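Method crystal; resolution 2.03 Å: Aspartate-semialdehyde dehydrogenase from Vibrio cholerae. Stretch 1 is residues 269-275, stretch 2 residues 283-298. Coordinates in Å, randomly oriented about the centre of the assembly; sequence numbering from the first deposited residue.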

# COMPACT_ATOMS: atom_id res chain seq x y z
N ASP A 269 -17.15 16.25 -8.83
CA ASP A 269 -17.95 15.26 -9.56
C ASP A 269 -17.15 14.02 -9.94
O ASP A 269 -15.97 14.11 -10.30
CB ASP A 269 -18.60 15.88 -10.81
CG ASP A 269 -19.30 17.19 -10.49
OD1 ASP A 269 -20.55 17.19 -10.38
OD2 ASP A 269 -18.59 18.21 -10.33
N GLY A 270 -17.79 12.86 -9.83
CA GLY A 270 -17.13 11.59 -10.12
C GLY A 270 -16.42 10.96 -8.93
O GLY A 270 -15.99 9.81 -8.99
N ILE A 271 -16.29 11.72 -7.84
CA ILE A 271 -15.63 11.23 -6.62
C ILE A 271 -16.66 10.89 -5.55
O ILE A 271 -17.54 11.70 -5.26
CB ILE A 271 -14.64 12.27 -6.05
CG1 ILE A 271 -13.48 12.49 -7.02
CG2 ILE A 271 -14.13 11.83 -4.65
CD1 ILE A 271 -12.60 13.67 -6.70
N GLU A 272 -16.56 9.70 -4.97
CA GLU A 272 -17.27 9.40 -3.74
C GLU A 272 -16.28 9.37 -2.57
O GLU A 272 -15.37 8.53 -2.53
CB GLU A 272 -18.06 8.10 -3.83
CG GLU A 272 -18.78 7.75 -2.52
CD GLU A 272 -19.99 6.84 -2.70
OE1 GLU A 272 -20.41 6.63 -3.86
OE2 GLU A 272 -20.52 6.34 -1.69
N LEU A 273 -16.45 10.31 -1.64
CA LEU A 273 -15.63 10.35 -0.44
C LEU A 273 -16.27 9.62 0.73
O LEU A 273 -17.44 9.86 1.07
CB LEU A 273 -15.32 11.80 -0.04
CG LEU A 273 -14.34 11.92 1.13
CD1 LEU A 273 -12.92 12.16 0.60
CD2 LEU A 273 -14.76 13.02 2.07
N PHE A 274 -15.48 8.74 1.35
CA PHE A 274 -15.88 8.01 2.55
C PHE A 274 -15.14 8.59 3.75
O PHE A 274 -13.90 8.53 3.83
CB PHE A 274 -15.56 6.52 2.40
CG PHE A 274 -16.33 5.85 1.30
CD1 PHE A 274 -16.01 6.07 -0.04
CD2 PHE A 274 -17.36 4.97 1.61
CE1 PHE A 274 -16.72 5.44 -1.05
CE2 PHE A 274 -18.08 4.34 0.60
CZ PHE A 274 -17.76 4.58 -0.73
N ARG A 275 -15.90 9.16 4.68
CA ARG A 275 -15.33 9.82 5.85
C ARG A 275 -15.16 8.83 7.00
O ARG A 275 -14.49 9.13 7.99
CB ARG A 275 -16.19 11.01 6.29
CG ARG A 275 -15.99 12.28 5.47
CD ARG A 275 -17.03 13.34 5.83
NE ARG A 275 -16.91 14.57 5.04
CZ ARG A 275 -16.06 15.56 5.28
NH1 ARG A 275 -15.20 15.49 6.30
NH2 ARG A 275 -16.05 16.62 4.50
N VAL A 283 -22.00 2.68 7.18
CA VAL A 283 -21.18 1.95 6.20
C VAL A 283 -21.93 1.92 4.86
O VAL A 283 -23.10 1.53 4.80
CB VAL A 283 -20.85 0.50 6.68
CG1 VAL A 283 -19.88 -0.19 5.73
CG2 VAL A 283 -20.31 0.50 8.10
N ARG A 284 -21.24 2.33 3.80
CA ARG A 284 -21.85 2.39 2.46
C ARG A 284 -21.19 1.39 1.50
O ARG A 284 -20.06 0.97 1.73
CB ARG A 284 -21.74 3.79 1.87
CG ARG A 284 -22.18 4.91 2.80
CD ARG A 284 -22.63 6.15 2.03
NE ARG A 284 -21.56 6.74 1.22
CZ ARG A 284 -20.60 7.53 1.69
NH1 ARG A 284 -20.53 7.81 2.99
NH2 ARG A 284 -19.69 8.02 0.86
N ASP A 285 -21.91 1.03 0.44
CA ASP A 285 -21.35 0.19 -0.61
C ASP A 285 -20.70 1.09 -1.68
O ASP A 285 -20.75 2.31 -1.56
CB ASP A 285 -22.42 -0.74 -1.21
CG ASP A 285 -23.32 -0.04 -2.22
OD1 ASP A 285 -23.82 -0.73 -3.14
OD2 ASP A 285 -23.55 1.19 -2.11
N ALA A 286 -20.11 0.48 -2.71
CA ALA A 286 -19.44 1.22 -3.79
C ALA A 286 -20.29 2.35 -4.39
O ALA A 286 -19.76 3.38 -4.79
CB ALA A 286 -18.96 0.27 -4.88
N GLY A 287 -21.61 2.13 -4.46
CA GLY A 287 -22.55 3.18 -4.86
C GLY A 287 -22.63 3.47 -6.34
O GLY A 287 -23.66 3.23 -6.99
N GLY A 288 -21.53 3.99 -6.89
CA GLY A 288 -21.49 4.41 -8.29
C GLY A 288 -21.14 3.30 -9.25
O GLY A 288 -20.58 2.27 -8.86
N LYS A 289 -21.48 3.52 -10.52
CA LYS A 289 -21.11 2.61 -11.60
C LYS A 289 -19.61 2.73 -11.86
O LYS A 289 -18.84 1.79 -11.61
CB LYS A 289 -21.92 2.93 -12.87
N ASP A 290 -19.20 3.90 -12.36
CA ASP A 290 -17.79 4.23 -12.51
C ASP A 290 -17.51 5.53 -11.77
O ASP A 290 -17.57 6.62 -12.35
CB ASP A 290 -17.43 4.35 -13.99
N HIS A 291 -17.22 5.40 -10.48
CA HIS A 291 -16.87 6.53 -9.63
C HIS A 291 -15.52 6.28 -8.96
O HIS A 291 -15.12 5.13 -8.74
CB HIS A 291 -17.95 6.76 -8.57
CG HIS A 291 -19.08 7.62 -9.03
ND1 HIS A 291 -19.71 7.44 -10.25
CD2 HIS A 291 -19.72 8.65 -8.43
CE1 HIS A 291 -20.68 8.34 -10.38
NE2 HIS A 291 -20.71 9.08 -9.29
N VAL A 292 -14.83 7.36 -8.64
CA VAL A 292 -13.55 7.30 -7.98
C VAL A 292 -13.82 7.33 -6.46
O VAL A 292 -14.29 8.34 -5.92
CB VAL A 292 -12.64 8.47 -8.46
CG1 VAL A 292 -11.36 8.57 -7.64
CG2 VAL A 292 -12.31 8.28 -9.95
N LEU A 293 -13.57 6.20 -5.81
CA LEU A 293 -13.85 6.01 -4.39
C LEU A 293 -12.62 6.42 -3.57
O LEU A 293 -11.55 5.84 -3.74
CB LEU A 293 -14.19 4.54 -4.12
CG LEU A 293 -15.55 3.88 -4.43
CD1 LEU A 293 -16.52 4.74 -5.25
CD2 LEU A 293 -15.34 2.51 -5.07
N VAL A 294 -12.79 7.43 -2.72
CA VAL A 294 -11.67 8.00 -1.95
C VAL A 294 -11.91 7.87 -0.43
O VAL A 294 -13.03 8.03 0.03
CB VAL A 294 -11.39 9.48 -2.35
CG1 VAL A 294 -10.27 10.09 -1.51
CG2 VAL A 294 -11.02 9.58 -3.85
N GLY A 295 -10.85 7.53 0.31
CA GLY A 295 -10.92 7.41 1.78
C GLY A 295 -9.57 7.56 2.45
O GLY A 295 -8.56 7.79 1.78
N ARG A 296 -9.56 7.40 3.78
CA ARG A 296 -8.35 7.50 4.60
C ARG A 296 -7.58 8.80 4.30
O ARG A 296 -6.36 8.80 4.20
CB ARG A 296 -7.45 6.23 4.46
CG ARG A 296 -6.32 6.06 5.50
CD ARG A 296 -5.92 4.57 5.72
NE ARG A 296 -6.06 3.78 4.50
CZ ARG A 296 -6.39 2.50 4.44
NH1 ARG A 296 -6.64 1.78 5.53
NH2 ARG A 296 -6.48 1.93 3.25
N VAL A 297 -8.33 9.90 4.16
CA VAL A 297 -7.76 11.23 3.86
C VAL A 297 -7.21 11.93 5.11
O VAL A 297 -7.95 12.22 6.04
CB VAL A 297 -8.78 12.15 3.14
CG1 VAL A 297 -8.16 13.51 2.79
CG2 VAL A 297 -9.35 11.46 1.88
N ARG A 298 -5.90 12.21 5.11
CA ARG A 298 -5.23 12.76 6.29
C ARG A 298 -3.89 13.42 5.96
O ARG A 298 -3.23 13.05 5.00
CB ARG A 298 -5.05 11.67 7.37
CG ARG A 298 -4.15 10.49 6.96
CD ARG A 298 -4.52 9.23 7.72
NE ARG A 298 -3.62 8.10 7.48
CZ ARG A 298 -3.64 6.98 8.21
NH1 ARG A 298 -4.50 6.86 9.22
NH2 ARG A 298 -2.80 5.98 7.95
O HOH W 1 -12.12 6.47 4.56
O HOH W 2 -11.33 9.96 4.71
O HOH W 3 -18.84 9.51 4.29

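The strongest polar feature is the salt bridge between E272 and R284. E272 OE2 accepts from R284 NE at 3.1 Å and from R284 NH2 at 3.2 Å, so one carboxylate oxygen accepts two hydrogen bonds along the guanidinium edge. R284 NH2 also donates to L273 O at 2.9 Å, tying the arginine to the backbone as well as to the charge. With its edge occupied, the guanidinium lies flat on the F274 ring, the planes 9° apart and R284 CZ 4.5 Å from the ring centroid: a cation-pi stack. The rule is economical: edge for hydrogen bonds, face for the aromatic.

Beneath this runs a parallel pairing, I271 with V292, E272 with L293, L273 with V294. E272 uses both its backbone groups, E272 N to V292 O at 2.8 Å and V294 N to E272 O at 2.8 Å. The ladder extends at each end through V292 N to G270 O at 2.7 Å and F274 N to V294 O at 2.9 Å. Beyond it direct bonding gives way to water: water 1 donates to F274 O and accepts from R296 N, each at 2.8 Å, while water 2 links F274 O to V297 N.

Side chains sort by face. I271, L273, V292 and V294 share one, where I271 CG2 meets V294 CG2 at 3.9 Å and L273 CD1 reaches V297 CG2, also at 3.9 Å. E272 and L293 take the other, the carboxylate running out to R284 while F274 CE1 packs against L293 CG at 3.9 Å.

Two glycines are constrained for different reasons: G270 by its own backbone angles, G287 by the E272 carboxylate, although its positive phi also favours glycine. G270, at phi 88° and psi -10°, would jam a CB against the preceding carbonyl, and its CA lies over the H291 ring. At G287 an ideal CB would clash with E272 OE1, 2.8 Å away.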